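Local coordinates for protein dihydrocoumarin hydrolase, AncDHCH1 (Pseudomonas sp., PDB 6C2C) that probably hydrolyses the lactone dihydrocoumarin, using a two-zinc centre of the kind found in the metallo-beta-lactamase superfamily, at residues Tyr20-Gly25 against Gln219-Leu224; Gly25-Thr30 against Tyr72-Gly77; Asp113-Thr118 against Ala134-Ala139; Gly127-Glu132 against Leu175-Lys180; Gly204-His209 against Phe244-Lys249. All coordinates share one frame; numbering follows the deposited sequence.

Contact 1 of 5, residues Tyr20-Gly25 against Gln219-Leu224; sequences YRMMLG and QKLVLL
Q219 meets both L24 and G25. Its CB packs 3.8 Å from L24 CD1. Its CG lies beside its own backbone N (chi1 -53°) and comes 3.6 Å from the backbone N of G25. Beyond CG the chain bends off from the strand. The carbonyl O of Q219 lies against the branch of L24, 3.5 Å from L24 CG, with L24 CD2 almost as near. K220 points the other way. Its main part in the contact is backbone, with its carbonyl carbon 4.0 Å from L24 CD1. Its amine end makes a cation-pi contact with Y267. L221 turns back toward strand 20-24. Its CB meets L24 CD2 at 3.8 Å. L24 has CG anti to the backbone N (chi1 -177°), which carries both methyls across to Q219 and L221. Further out, L221 CD2 is touched by the methyl of M22, at 4.2 Å from M22 CE. M22 reaches that far because its chain is extended through CG to the sulfur. The two strands belong to different sheets; their axes pass 8.1 Å apart at 128°. M22 pairs with V29 in the first sheet, which holds strands 19-24 and 27-39. L221 pairs with V214 in the second, which holds strands 210-216 and 219-223. Here the two sheets of the metallo-beta-lactamase sandwich face each other. L221 also touches V29 and L268. No hydrogen bond links the segments, so the join is van der Waals packing of L24, M22 and L221, with Q219 and the backbone of G25.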
# COMPACT_ATOMS: atom_id res chain seq x y z
N TYR A 20 -4.90 -6.63 10.85
CA TYR A 20 -4.17 -7.84 11.23
C TYR A 20 -2.99 -7.41 12.07
O TYR A 20 -2.14 -6.64 11.61
CB TYR A 20 -3.73 -8.65 9.99
CG TYR A 20 -3.01 -9.87 10.43
CD1 TYR A 20 -3.71 -10.92 11.03
CD2 TYR A 20 -1.62 -9.96 10.36
CE1 TYR A 20 -3.06 -12.02 11.53
CE2 TYR A 20 -0.93 -11.08 10.83
CZ TYR A 20 -1.65 -12.10 11.44
OH TYR A 20 -0.96 -13.21 11.91
N ARG A 21 -2.92 -7.90 13.32
CA ARG A 21 -1.85 -7.55 14.26
C ARG A 21 -0.68 -8.51 14.14
O ARG A 21 -0.86 -9.73 14.11
CB ARG A 21 -2.40 -7.65 15.69
CG ARG A 21 -1.65 -6.76 16.68
CD ARG A 21 -2.18 -5.31 16.54
NE ARG A 21 -3.51 -5.28 17.17
CZ ARG A 21 -4.30 -4.22 17.20
NH1 ARG A 21 -3.92 -3.07 16.65
NH2 ARG A 21 -5.47 -4.32 17.83
N MET A 22 0.54 -7.95 14.19
CA MET A 22 1.75 -8.76 14.12
C MET A 22 2.82 -8.07 14.96
O MET A 22 3.07 -6.89 14.73
CB MET A 22 2.21 -8.92 12.65
CG MET A 22 3.35 -9.90 12.47
SD MET A 22 4.01 -9.82 10.81
CE MET A 22 4.92 -8.30 10.88
N MET A 23 3.46 -8.78 15.88
CA MET A 23 4.61 -8.20 16.56
C MET A 23 5.86 -8.32 15.72
O MET A 23 6.04 -9.29 14.95
CB MET A 23 4.83 -8.86 17.94
CG MET A 23 3.71 -8.60 18.91
SD MET A 23 3.44 -6.86 19.27
CE MET A 23 5.03 -6.32 19.92
N LEU A 24 6.70 -7.29 15.83
CA LEU A 24 7.99 -7.22 15.11
C LEU A 24 9.00 -6.74 16.14
O LEU A 24 9.16 -5.53 16.36
CB LEU A 24 7.87 -6.28 13.89
CG LEU A 24 9.18 -6.27 13.09
CD1 LEU A 24 9.18 -7.42 12.06
CD2 LEU A 24 9.34 -4.95 12.31
N GLY A 25 9.65 -7.68 16.85
CA GLY A 25 10.48 -7.27 17.97
C GLY A 25 9.63 -6.56 19.00
O GLY A 25 8.55 -7.05 19.41
N GLN A 219 14.49 -7.94 13.98
CA GLN A 219 13.33 -8.36 13.20
C GLN A 219 13.02 -7.23 12.23
O GLN A 219 12.69 -6.11 12.67
CB GLN A 219 12.12 -8.60 14.09
CG GLN A 219 12.35 -9.56 15.27
CD GLN A 219 13.10 -10.83 14.87
OE1 GLN A 219 14.20 -11.12 15.38
NE2 GLN A 219 12.52 -11.57 13.97
N LYS A 220 13.09 -7.51 10.95
CA LYS A 220 12.94 -6.50 9.90
C LYS A 220 11.70 -6.77 9.04
O LYS A 220 11.42 -7.92 8.65
CB LYS A 220 14.21 -6.46 9.03
CG LYS A 220 14.15 -5.46 7.90
CD LYS A 220 15.53 -5.00 7.41
CE LYS A 220 16.07 -5.86 6.31
NZ LYS A 220 17.44 -5.29 5.82
N LEU A 221 10.97 -5.69 8.72
CA LEU A 221 9.80 -5.70 7.85
C LEU A 221 10.02 -4.55 6.86
O LEU A 221 10.15 -3.39 7.29
CB LEU A 221 8.51 -5.52 8.66
CG LEU A 221 7.24 -5.20 7.85
CD1 LEU A 221 6.84 -6.45 7.02
CD2 LEU A 221 6.14 -4.81 8.79
N VAL A 222 10.00 -4.88 5.57
CA VAL A 222 10.27 -3.91 4.52
C VAL A 222 8.96 -3.67 3.80
O VAL A 222 8.37 -4.59 3.21
CB VAL A 222 11.37 -4.43 3.59
CG1 VAL A 222 11.58 -3.46 2.48
CG2 VAL A 222 12.67 -4.49 4.35
N LEU A 223 8.47 -2.43 3.88
CA LEU A 223 7.16 -2.08 3.33
C LEU A 223 7.40 -1.51 1.94
O LEU A 223 7.99 -0.43 1.80
CB LEU A 223 6.48 -1.06 4.25
CG LEU A 223 6.17 -1.63 5.63
CD1 LEU A 223 5.65 -0.51 6.52
CD2 LEU A 223 5.23 -2.83 5.52
N LEU A 224 6.97 -2.28 0.91
CA LEU A 224 7.44 -2.08 -0.47
C LEU A 224 6.53 -1.18 -1.29
O LEU A 224 6.77 -1.02 -2.50
CB LEU A 224 7.50 -3.44 -1.18
CG LEU A 224 8.48 -4.42 -0.59
CD1 LEU A 224 8.35 -5.71 -1.41
CD2 LEU A 224 9.89 -3.93 -0.66

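Contact 2 of 5, residues Gly25-Thr30 against Tyr72-Gly77; sequences GDFEVT and YLVNTG
F27 CG lies beside its backbone N (chi1 -61°), which lays the ring alongside T76. T76 has OG1 between its N and carbonyl carbon (chi1 70°), and this puts CG2 over the ring. The result is a CH-pi contact, with T76 CG2 3.9 Å from the F27 centroid and 8° off the normal. V74 CG1 approaches the same ring obliquely, 4.0 Å from F27 CD2. The backbones form an antiparallel ladder. E28 with N75 and T30 with L73 are hydrogen-bonded pairs, and V29 with V74 is the non-hydrogen-bonded pair between them. The N75 N to E28 O bond measures 2.9 Å, and the T30 N to L73 O bond 2.8 Å. E28 and N75 share a face, with E28 OE1 3.7 Å from N75 CB. Both side chains also bond to Y107 OH, which ties their polar ends together. N75 OD1 accepts from G77 N at 2.9 Å, an Asx turn at the end of the strand. Strand 27-39 lies between strands 19-24 and 65-75 in the first sheet, and strand 80-83 follows 65-75. The face with V29 and V74 turns to the second sheet, where V74 and F27 touch V214 of strand 210-216.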
# COMPACT_ATOMS: atom_id res chain seq x y z
N GLY A 25 9.65 -7.68 16.85
CA GLY A 25 10.48 -7.27 17.97
C GLY A 25 9.63 -6.56 19.00
O GLY A 25 8.55 -7.05 19.41
N ASP A 26 10.08 -5.39 19.39
CA ASP A 26 9.36 -4.56 20.35
C ASP A 26 8.22 -3.77 19.69
O ASP A 26 7.44 -3.10 20.40
CB ASP A 26 10.32 -3.56 21.00
CG ASP A 26 11.37 -4.23 21.87
OD1 ASP A 26 11.13 -5.34 22.39
OD2 ASP A 26 12.45 -3.63 21.98
N PHE A 27 8.15 -3.77 18.36
CA PHE A 27 7.15 -2.94 17.68
C PHE A 27 5.89 -3.76 17.44
O PHE A 27 5.93 -4.97 17.22
CB PHE A 27 7.66 -2.41 16.31
CG PHE A 27 8.90 -1.53 16.36
CD1 PHE A 27 9.39 -1.01 17.54
CD2 PHE A 27 9.50 -1.18 15.18
CE1 PHE A 27 10.48 -0.20 17.55
CE2 PHE A 27 10.63 -0.34 15.15
CZ PHE A 27 11.12 0.14 16.33
N GLU A 28 4.75 -3.08 17.51
CA GLU A 28 3.47 -3.64 17.11
C GLU A 28 3.12 -3.14 15.70
O GLU A 28 3.02 -1.94 15.48
CB GLU A 28 2.38 -3.19 18.05
CG GLU A 28 0.99 -3.70 17.66
CD GLU A 28 -0.06 -2.74 18.24
OE1 GLU A 28 -0.07 -1.56 17.88
OE2 GLU A 28 -0.84 -3.15 19.10
N VAL A 29 2.97 -4.07 14.76
CA VAL A 29 2.54 -3.76 13.38
C VAL A 29 1.06 -4.11 13.28
O VAL A 29 0.62 -5.16 13.77
CB VAL A 29 3.36 -4.56 12.35
CG1 VAL A 29 2.81 -4.26 10.94
CG2 VAL A 29 4.81 -4.19 12.46
N THR A 30 0.28 -3.20 12.69
CA THR A 30 -1.12 -3.50 12.35
C THR A 30 -1.28 -3.26 10.85
O THR A 30 -1.26 -2.10 10.41
CB THR A 30 -2.13 -2.67 13.16
OG1 THR A 30 -1.83 -2.69 14.57
CG2 THR A 30 -3.58 -3.18 12.90
N TYR A 72 0.03 0.25 6.63
CA TYR A 72 0.67 -0.44 7.76
C TYR A 72 0.93 0.53 8.92
O TYR A 72 1.69 1.50 8.75
CB TYR A 72 1.99 -1.13 7.30
CG TYR A 72 1.67 -2.15 6.24
CD1 TYR A 72 1.35 -3.44 6.62
CD2 TYR A 72 1.67 -1.84 4.89
CE1 TYR A 72 0.98 -4.39 5.67
CE2 TYR A 72 1.33 -2.77 3.91
CZ TYR A 72 0.94 -4.03 4.31
OH TYR A 72 0.56 -4.95 3.34
N LEU A 73 0.33 0.24 10.09
CA LEU A 73 0.52 1.06 11.29
C LEU A 73 1.65 0.43 12.08
O LEU A 73 1.71 -0.81 12.22
CB LEU A 73 -0.77 1.04 12.12
CG LEU A 73 -0.87 1.96 13.28
CD1 LEU A 73 -1.01 3.41 12.82
CD2 LEU A 73 -2.10 1.55 14.09
N VAL A 74 2.55 1.26 12.64
CA VAL A 74 3.66 0.75 13.45
C VAL A 74 3.72 1.54 14.76
O VAL A 74 3.89 2.77 14.76
CB VAL A 74 5.02 0.87 12.72
CG1 VAL A 74 6.09 0.19 13.56
CG2 VAL A 74 4.97 0.21 11.32
N ASN A 75 3.60 0.83 15.87
CA ASN A 75 3.69 1.45 17.19
C ASN A 75 5.06 1.04 17.72
O ASN A 75 5.25 -0.14 18.08
CB ASN A 75 2.54 0.99 18.06
CG ASN A 75 2.52 1.72 19.41
OD1 ASN A 75 3.60 2.04 19.95
ND2 ASN A 75 1.34 1.86 20.01
N THR A 76 6.00 2.00 17.74
CA THR A 76 7.39 1.76 18.13
C THR A 76 7.57 1.97 19.60
O THR A 76 8.69 1.76 20.08
CB THR A 76 8.37 2.68 17.41
OG1 THR A 76 8.22 4.03 17.90
CG2 THR A 76 8.14 2.67 15.91
N GLY A 77 6.51 2.29 20.30
CA GLY A 77 6.63 2.72 21.72
C GLY A 77 6.83 4.20 21.90
O GLY A 77 6.09 4.82 22.66

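Contact 3 of 5, residues Asp113-Thr118 against Ala134-Ala139; sequences DEIYIT and AAFPNA
D113 meets A139 through its backbone: D113 O takes a CA-H...O contact from A139 CA at 3.3 Å. In the metallo-beta-lactamase fold of this chain, strand 114-116 is an inner strand of the first sheet. Edge strand 140-142 pairs with it in parallel, and segment 134-139 is the loop leading into that edge strand. The side chain of D113 points away from this loop, and its OD2 accepts from L80 N. E114 also turns away. With Y116 it lies on the face opposite I115, against strand 191-194. I115 carries the packing. Its CG1 lies beside the backbone N (chi1 -65°), and the chain runs on extended to CD1. I115 and F136 cross at about a right angle, and the methyl meets the root of the ring obliquely. A type I turn from F136 to A139 brings both partners onto one methyl. It is closed by A139 N to F136 O at 3.3 Å. I115 CD1 thus sits 3.4 Å from F136 CG and 3.6 Å from A139 CB, while I115 CG1 lies 3.8 Å from the same A139 CB.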
# COMPACT_ATOMS: atom_id res chain seq x y z
N ASP A 113 1.42 10.02 15.00
CA ASP A 113 2.47 11.04 15.08
C ASP A 113 3.05 11.41 13.73
O ASP A 113 3.29 12.60 13.45
CB ASP A 113 3.61 10.50 15.97
CG ASP A 113 3.16 10.31 17.41
OD1 ASP A 113 2.60 11.27 17.99
OD2 ASP A 113 3.38 9.21 17.95
N GLU A 114 3.29 10.40 12.87
CA GLU A 114 3.94 10.63 11.59
C GLU A 114 3.28 9.68 10.62
O GLU A 114 2.86 8.58 11.00
CB GLU A 114 5.47 10.44 11.64
CG GLU A 114 6.11 11.41 12.65
CD GLU A 114 7.59 11.62 12.47
OE1 GLU A 114 8.15 12.46 13.22
OE2 GLU A 114 8.20 11.00 11.58
N ILE A 115 3.20 10.12 9.36
CA ILE A 115 2.62 9.31 8.29
C ILE A 115 3.65 9.30 7.17
O ILE A 115 4.11 10.36 6.76
CB ILE A 115 1.28 9.90 7.81
CG1 ILE A 115 0.27 9.81 8.97
CG2 ILE A 115 0.81 9.12 6.55
CD1 ILE A 115 -1.09 10.59 8.67
N TYR A 116 4.03 8.11 6.71
CA TYR A 116 5.02 7.97 5.63
C TYR A 116 4.32 7.45 4.39
O TYR A 116 3.59 6.47 4.42
CB TYR A 116 6.17 7.04 6.03
CG TYR A 116 6.87 7.45 7.32
CD1 TYR A 116 6.96 8.78 7.71
CD2 TYR A 116 7.38 6.48 8.16
CE1 TYR A 116 7.62 9.16 8.93
CE2 TYR A 116 8.02 6.85 9.37
CZ TYR A 116 8.06 8.18 9.73
OH TYR A 116 8.71 8.46 10.96
N ILE A 117 4.46 8.19 3.29
CA ILE A 117 3.75 7.90 2.05
C ILE A 117 4.71 7.23 1.08
O ILE A 117 5.77 7.79 0.74
CB ILE A 117 3.20 9.22 1.48
CG1 ILE A 117 2.17 9.84 2.42
CG2 ILE A 117 2.66 8.97 0.08
CD1 ILE A 117 0.96 8.89 2.68
N THR A 118 4.37 6.02 0.61
CA THR A 118 5.28 5.37 -0.33
C THR A 118 5.31 6.12 -1.66
O THR A 118 6.37 6.31 -2.24
CB THR A 118 4.87 3.90 -0.56
OG1 THR A 118 3.51 3.83 -1.08
CG2 THR A 118 5.02 3.07 0.72
N ALA A 134 -7.33 17.95 7.57
CA ALA A 134 -6.45 16.82 7.89
C ALA A 134 -7.21 15.76 8.68
O ALA A 134 -7.66 16.02 9.80
CB ALA A 134 -5.22 17.31 8.68
N ALA A 135 -7.29 14.53 8.13
CA ALA A 135 -7.88 13.45 8.89
C ALA A 135 -7.03 13.04 10.07
O ALA A 135 -7.56 12.40 10.99
CB ALA A 135 -8.12 12.25 7.96
N PHE A 136 -5.74 13.36 10.06
CA PHE A 136 -4.83 13.00 11.15
C PHE A 136 -4.32 14.32 11.70
O PHE A 136 -3.34 14.88 11.19
CB PHE A 136 -3.71 12.11 10.61
CG PHE A 136 -4.20 10.82 10.06
CD1 PHE A 136 -4.34 9.74 10.92
CD2 PHE A 136 -4.55 10.68 8.72
CE1 PHE A 136 -4.84 8.50 10.45
CE2 PHE A 136 -5.03 9.41 8.24
CZ PHE A 136 -5.14 8.34 9.09
N PRO A 137 -4.99 14.87 12.72
CA PRO A 137 -4.78 16.30 13.04
C PRO A 137 -3.47 16.60 13.71
O PRO A 137 -3.09 17.79 13.76
CB PRO A 137 -5.96 16.60 13.98
CG PRO A 137 -6.29 15.29 14.63
CD PRO A 137 -6.16 14.31 13.43
N ASN A 138 -2.75 15.59 14.24
CA ASN A 138 -1.46 15.84 14.86
C ASN A 138 -0.30 15.32 14.03
O ASN A 138 0.84 15.58 14.40
CB ASN A 138 -1.41 15.22 16.27
CG ASN A 138 -2.51 15.80 17.18
OD1 ASN A 138 -2.61 17.04 17.32
ND2 ASN A 138 -3.38 14.94 17.73
N ALA A 139 -0.55 14.62 12.93
CA ALA A 139 0.53 13.92 12.23
C ALA A 139 1.37 14.86 11.35
O ALA A 139 0.86 15.81 10.73
CB ALA A 139 -0.06 12.78 11.38

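Contact 4 of 5, residues Gly127-Glu132 against Leu175-Lys180; sequences GLMANE and LNPYVK
L128 packs against L175 and Y178. Its CB lies 3.7 Å from Y178 CE1. CG stands beside the backbone N (chi1 -73°), and from it the two methyls part. CD1 goes to L175, 3.9 Å from L175 CD2. CD2 goes to the phenol end, 3.9 Å from Y178 OH. The backbone of L128 takes the polar contact. Y178 OH donates to L128 O at 2.7 Å, along a lone pair in the carbonyl plane. The carbonyl O lies at the ring edge, near the ring plane. L128 O also accepts from A135 N, and Y178 OH also bonds to F136 N. The buried hydroxyl is thus tied to the backbone just before strand 129-130 and just after strand 133-134, the two strands of a beta-hairpin. The partner is the C-terminal end of helix 162-180. P177 has no N-H to give, and Y178 N makes only a weak bond to L175 O, so the helix is kinked there. P177 projects toward the hairpin, with its CG 4.0 Å from M129 CG and 3.8 Å from E132 O. M129 bends twice along its chain, and its sulfur accepts a weak bond from E132 N. A134 of the second hairpin strand also touches P177 and Y178. At the outer end a water bridges hairpin and helix, donating to E132 O at 3.0 Å and to N176 OD1 at 3.1 Å.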
# COMPACT_ATOMS: atom_id res chain seq x y z
N GLY A 127 -6.58 8.84 2.01
CA GLY A 127 -6.94 8.76 3.42
C GLY A 127 -6.44 9.91 4.27
O GLY A 127 -6.93 10.08 5.40
N LEU A 128 -5.51 10.72 3.76
CA LEU A 128 -5.05 11.85 4.57
C LEU A 128 -6.12 12.91 4.80
O LEU A 128 -5.94 13.72 5.71
CB LEU A 128 -3.88 12.54 3.86
CG LEU A 128 -2.59 11.74 3.91
CD1 LEU A 128 -1.65 12.38 2.89
CD2 LEU A 128 -1.98 11.74 5.32
N MET A 129 -7.11 13.05 3.92
CA MET A 129 -7.99 14.20 3.97
C MET A 129 -9.44 13.77 4.09
O MET A 129 -9.87 12.76 3.52
CB MET A 129 -7.77 15.11 2.70
CG MET A 129 -8.56 16.42 2.75
SD MET A 129 -10.22 16.13 2.01
CE MET A 129 -9.85 16.45 0.29
N ALA A 130 -10.19 14.52 4.90
CA ALA A 130 -11.64 14.37 4.91
C ALA A 130 -12.23 15.74 5.12
O ALA A 130 -11.85 16.42 6.08
CB ALA A 130 -12.10 13.39 6.00
N ASN A 131 -13.13 16.15 4.22
CA ASN A 131 -13.87 17.40 4.40
C ASN A 131 -12.94 18.61 4.31
O ASN A 131 -13.11 19.61 5.01
CB ASN A 131 -14.64 17.38 5.73
CG ASN A 131 -16.10 16.92 5.59
OD1 ASN A 131 -16.45 16.19 4.65
ND2 ASN A 131 -16.94 17.34 6.54
N GLU A 132 -11.94 18.53 3.44
CA GLU A 132 -10.91 19.56 3.26
C GLU A 132 -10.04 19.76 4.49
O GLU A 132 -9.26 20.73 4.54
CB GLU A 132 -11.49 20.92 2.81
CG GLU A 132 -11.74 21.02 1.31
CD GLU A 132 -12.69 19.94 0.84
OE1 GLU A 132 -13.84 19.96 1.34
OE2 GLU A 132 -12.29 19.08 0.02
N LEU A 175 -2.93 16.34 0.20
CA LEU A 175 -1.82 16.92 0.98
C LEU A 175 -2.06 18.36 1.47
O LEU A 175 -1.40 18.80 2.42
CB LEU A 175 -0.55 16.90 0.14
CG LEU A 175 0.30 15.64 0.15
CD1 LEU A 175 0.87 15.39 1.55
CD2 LEU A 175 -0.50 14.47 -0.15
N ASN A 176 -2.99 19.09 0.87
CA ASN A 176 -3.10 20.53 1.12
C ASN A 176 -3.26 20.88 2.59
O ASN A 176 -2.57 21.81 3.03
CB ASN A 176 -4.28 21.08 0.28
CG ASN A 176 -4.36 22.57 0.34
OD1 ASN A 176 -5.37 23.13 0.77
ND2 ASN A 176 -3.26 23.24 -0.01
N PRO A 177 -4.11 20.20 3.39
CA PRO A 177 -4.21 20.60 4.81
C PRO A 177 -2.86 20.56 5.49
O PRO A 177 -2.55 21.42 6.33
CB PRO A 177 -5.20 19.58 5.42
CG PRO A 177 -5.92 18.98 4.24
CD PRO A 177 -5.01 19.09 3.06
N TYR A 178 -2.07 19.54 5.19
CA TYR A 178 -0.80 19.40 5.87
C TYR A 178 0.19 20.44 5.40
O TYR A 178 0.93 21.00 6.21
CB TYR A 178 -0.25 17.98 5.60
CG TYR A 178 -1.23 16.95 6.14
CD1 TYR A 178 -2.24 16.48 5.33
CD2 TYR A 178 -1.15 16.47 7.46
CE1 TYR A 178 -3.19 15.56 5.81
CE2 TYR A 178 -2.07 15.55 7.94
CZ TYR A 178 -3.10 15.10 7.12
OH TYR A 178 -4.04 14.17 7.57
N VAL A 179 0.24 20.68 4.09
CA VAL A 179 1.15 21.68 3.55
C VAL A 179 0.83 23.04 4.15
O VAL A 179 1.73 23.74 4.66
CB VAL A 179 1.04 21.68 2.01
CG1 VAL A 179 1.78 22.91 1.45
CG2 VAL A 179 1.60 20.38 1.44
N LYS A 180 -0.42 23.39 4.19
CA LYS A 180 -0.79 24.68 4.74
C LYS A 180 -0.49 24.84 6.21
O LYS A 180 -0.17 25.90 6.65
CB LYS A 180 -2.28 24.97 4.52
CG LYS A 180 -2.69 25.06 3.08
CD LYS A 180 -2.22 26.30 2.38
CE LYS A 180 -3.25 26.78 1.35
NZ LYS A 180 -2.69 27.64 0.29
O HOH W 1 -7.82 21.64 2.07

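Contact 5 of 5, residues Gly204-His209 against Phe244-Lys249; sequences GHTPGH and FDSDSK. With ZN (zinc ion), chain D.
H205 and D245 form the tight part of this contact. H205 ND1 donates to D245 OD1 at 2.7 Å, almost straight at 174°. The oxygen uses its anti lone pair and lies in the ring plane, while the carboxylate stands at 86° to the ring. D245 OD2 is fixed in turn by I242 N. With ND1 held, H205 NE2 binds a zinc ion at 2.3 Å. H119, H121, D226 and two waters complete the site, so D245 is a second-shell residue that positions a ligand. Two backbone bonds close the segments together: S246 N to H205 O at 2.8 Å, and D247 N to G204 O at 3.0 Å. The outer side is looser. S246 is exposed, and its OG lies 3.7 Å from T206 CA and 3.8 Å from P207 CD. D247 is exposed too. Its OD1 bonds to A250 N as the N-cap of helix 248-265. Segment 204-209 is the loop between strands 197-201 and 210-216 of the second sheet. T206 bonds to D147 of helix 145-151. On that helix P207 packs on F150 and S246 on W151, and segment 244-249 leads into helix 248-265.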
# COMPACT_ATOMS: atom_id res chain seq x y z
N GLY A 204 10.63 4.66 -9.42
CA GLY A 204 10.28 4.07 -10.69
C GLY A 204 8.79 4.06 -10.87
O GLY A 204 8.32 4.62 -11.76
N HIS A 205 8.09 3.37 -9.99
CA HIS A 205 6.63 3.36 -10.05
C HIS A 205 6.08 4.80 -10.09
O HIS A 205 5.14 5.08 -10.74
CB HIS A 205 6.07 2.57 -8.88
CG HIS A 205 4.59 2.52 -8.86
ND1 HIS A 205 3.85 1.89 -9.83
CD2 HIS A 205 3.71 3.01 -7.98
CE1 HIS A 205 2.58 2.01 -9.53
NE2 HIS A 205 2.48 2.70 -8.43
N THR A 206 6.72 5.64 -9.29
CA THR A 206 6.60 7.09 -9.39
C THR A 206 8.00 7.66 -9.20
O THR A 206 8.87 6.99 -8.65
CB THR A 206 5.64 7.65 -8.34
OG1 THR A 206 6.22 7.49 -7.03
CG2 THR A 206 4.25 7.01 -8.44
N PRO A 207 8.20 8.95 -9.50
CA PRO A 207 9.54 9.54 -9.38
C PRO A 207 10.14 9.48 -7.99
O PRO A 207 11.37 9.40 -7.86
CB PRO A 207 9.30 10.99 -9.83
CG PRO A 207 8.15 10.90 -10.79
CD PRO A 207 7.24 9.80 -10.22
N GLY A 208 9.29 9.53 -6.95
CA GLY A 208 9.75 9.46 -5.57
C GLY A 208 9.25 8.25 -4.81
O GLY A 208 9.21 8.31 -3.58
N HIS A 209 8.98 7.13 -5.52
CA HIS A 209 8.45 5.97 -4.81
C HIS A 209 9.48 5.50 -3.78
O HIS A 209 10.68 5.39 -4.08
CB HIS A 209 8.10 4.86 -5.80
CG HIS A 209 7.45 3.67 -5.12
ND1 HIS A 209 8.21 2.74 -4.42
CD2 HIS A 209 6.16 3.31 -4.97
CE1 HIS A 209 7.37 1.83 -3.89
NE2 HIS A 209 6.14 2.15 -4.22
N PHE A 244 0.41 1.66 -14.61
CA PHE A 244 0.47 2.63 -13.53
C PHE A 244 1.89 3.12 -13.24
O PHE A 244 2.04 4.09 -12.50
CB PHE A 244 -0.10 2.03 -12.23
CG PHE A 244 -1.52 1.56 -12.32
CD1 PHE A 244 -2.49 2.33 -12.96
CD2 PHE A 244 -1.90 0.34 -11.73
CE1 PHE A 244 -3.80 1.91 -13.01
CE2 PHE A 244 -3.21 -0.08 -11.79
CZ PHE A 244 -4.16 0.72 -12.40
N ASP A 245 2.92 2.43 -13.70
CA ASP A 245 4.30 2.87 -13.45
C ASP A 245 4.61 4.14 -14.22
O ASP A 245 4.39 4.19 -15.42
CB ASP A 245 5.30 1.80 -13.90
CG ASP A 245 5.21 0.51 -13.08
OD1 ASP A 245 4.97 0.56 -11.85
OD2 ASP A 245 5.44 -0.57 -13.67
N SER A 246 5.17 5.15 -13.54
CA SER A 246 5.72 6.31 -14.27
C SER A 246 6.89 5.94 -15.19
O SER A 246 7.00 6.47 -16.30
CB SER A 246 6.16 7.38 -13.26
OG SER A 246 5.03 7.97 -12.64
N ASP A 247 7.82 5.14 -14.70
CA ASP A 247 8.99 4.66 -15.45
C ASP A 247 9.01 3.13 -15.29
O ASP A 247 9.41 2.62 -14.23
CB ASP A 247 10.25 5.33 -14.92
CG ASP A 247 11.52 4.88 -15.62
OD1 ASP A 247 11.52 3.82 -16.30
OD2 ASP A 247 12.54 5.63 -15.50
N SER A 248 8.58 2.41 -16.34
CA SER A 248 8.43 0.97 -16.17
C SER A 248 9.78 0.27 -16.11
O SER A 248 9.90 -0.75 -15.43
CB SER A 248 7.56 0.38 -17.27
OG SER A 248 8.04 0.71 -18.54
N LYS A 249 10.82 0.78 -16.80
CA LYS A 249 12.13 0.16 -16.67
C LYS A 249 12.65 0.24 -15.24
O LYS A 249 13.11 -0.75 -14.67
CB LYS A 249 13.12 0.83 -17.63
CG LYS A 249 14.52 0.33 -17.50
CD LYS A 249 15.49 1.22 -18.29
CE LYS A 249 16.92 0.66 -18.20
NZ LYS A 249 17.97 1.63 -18.67
ZN ZN D . 0.58 3.14 -7.16
O HOH W 2 -1.19 3.04 -6.52
O HOH W 3 -0.26 2.04 -8.91

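Overall arrangement
Contacts 1 and 2 share G25 and lie about 7 Å apart between centres. Strand 27-39 of contact 2 is the sheet neighbour of strand 19-24 of contact 1. Contacts 3 and 4 are about 9 Å apart between centres, and the hairpin runs from 127-132 of contact 4 into 134-139 of contact 3. Contact 3 reaches the same first sheet as contacts 1 and 2. Contact 5 lies at the zinc site, across the chain's centre from contact 2, with about 28 Å between their centres. L224 O of contact 1 still packs 3.2 Å from H209 CE1 of contact 5. The Y72 side chain is about 10 Å from a zinc ion, and that of L175 about 13 Å.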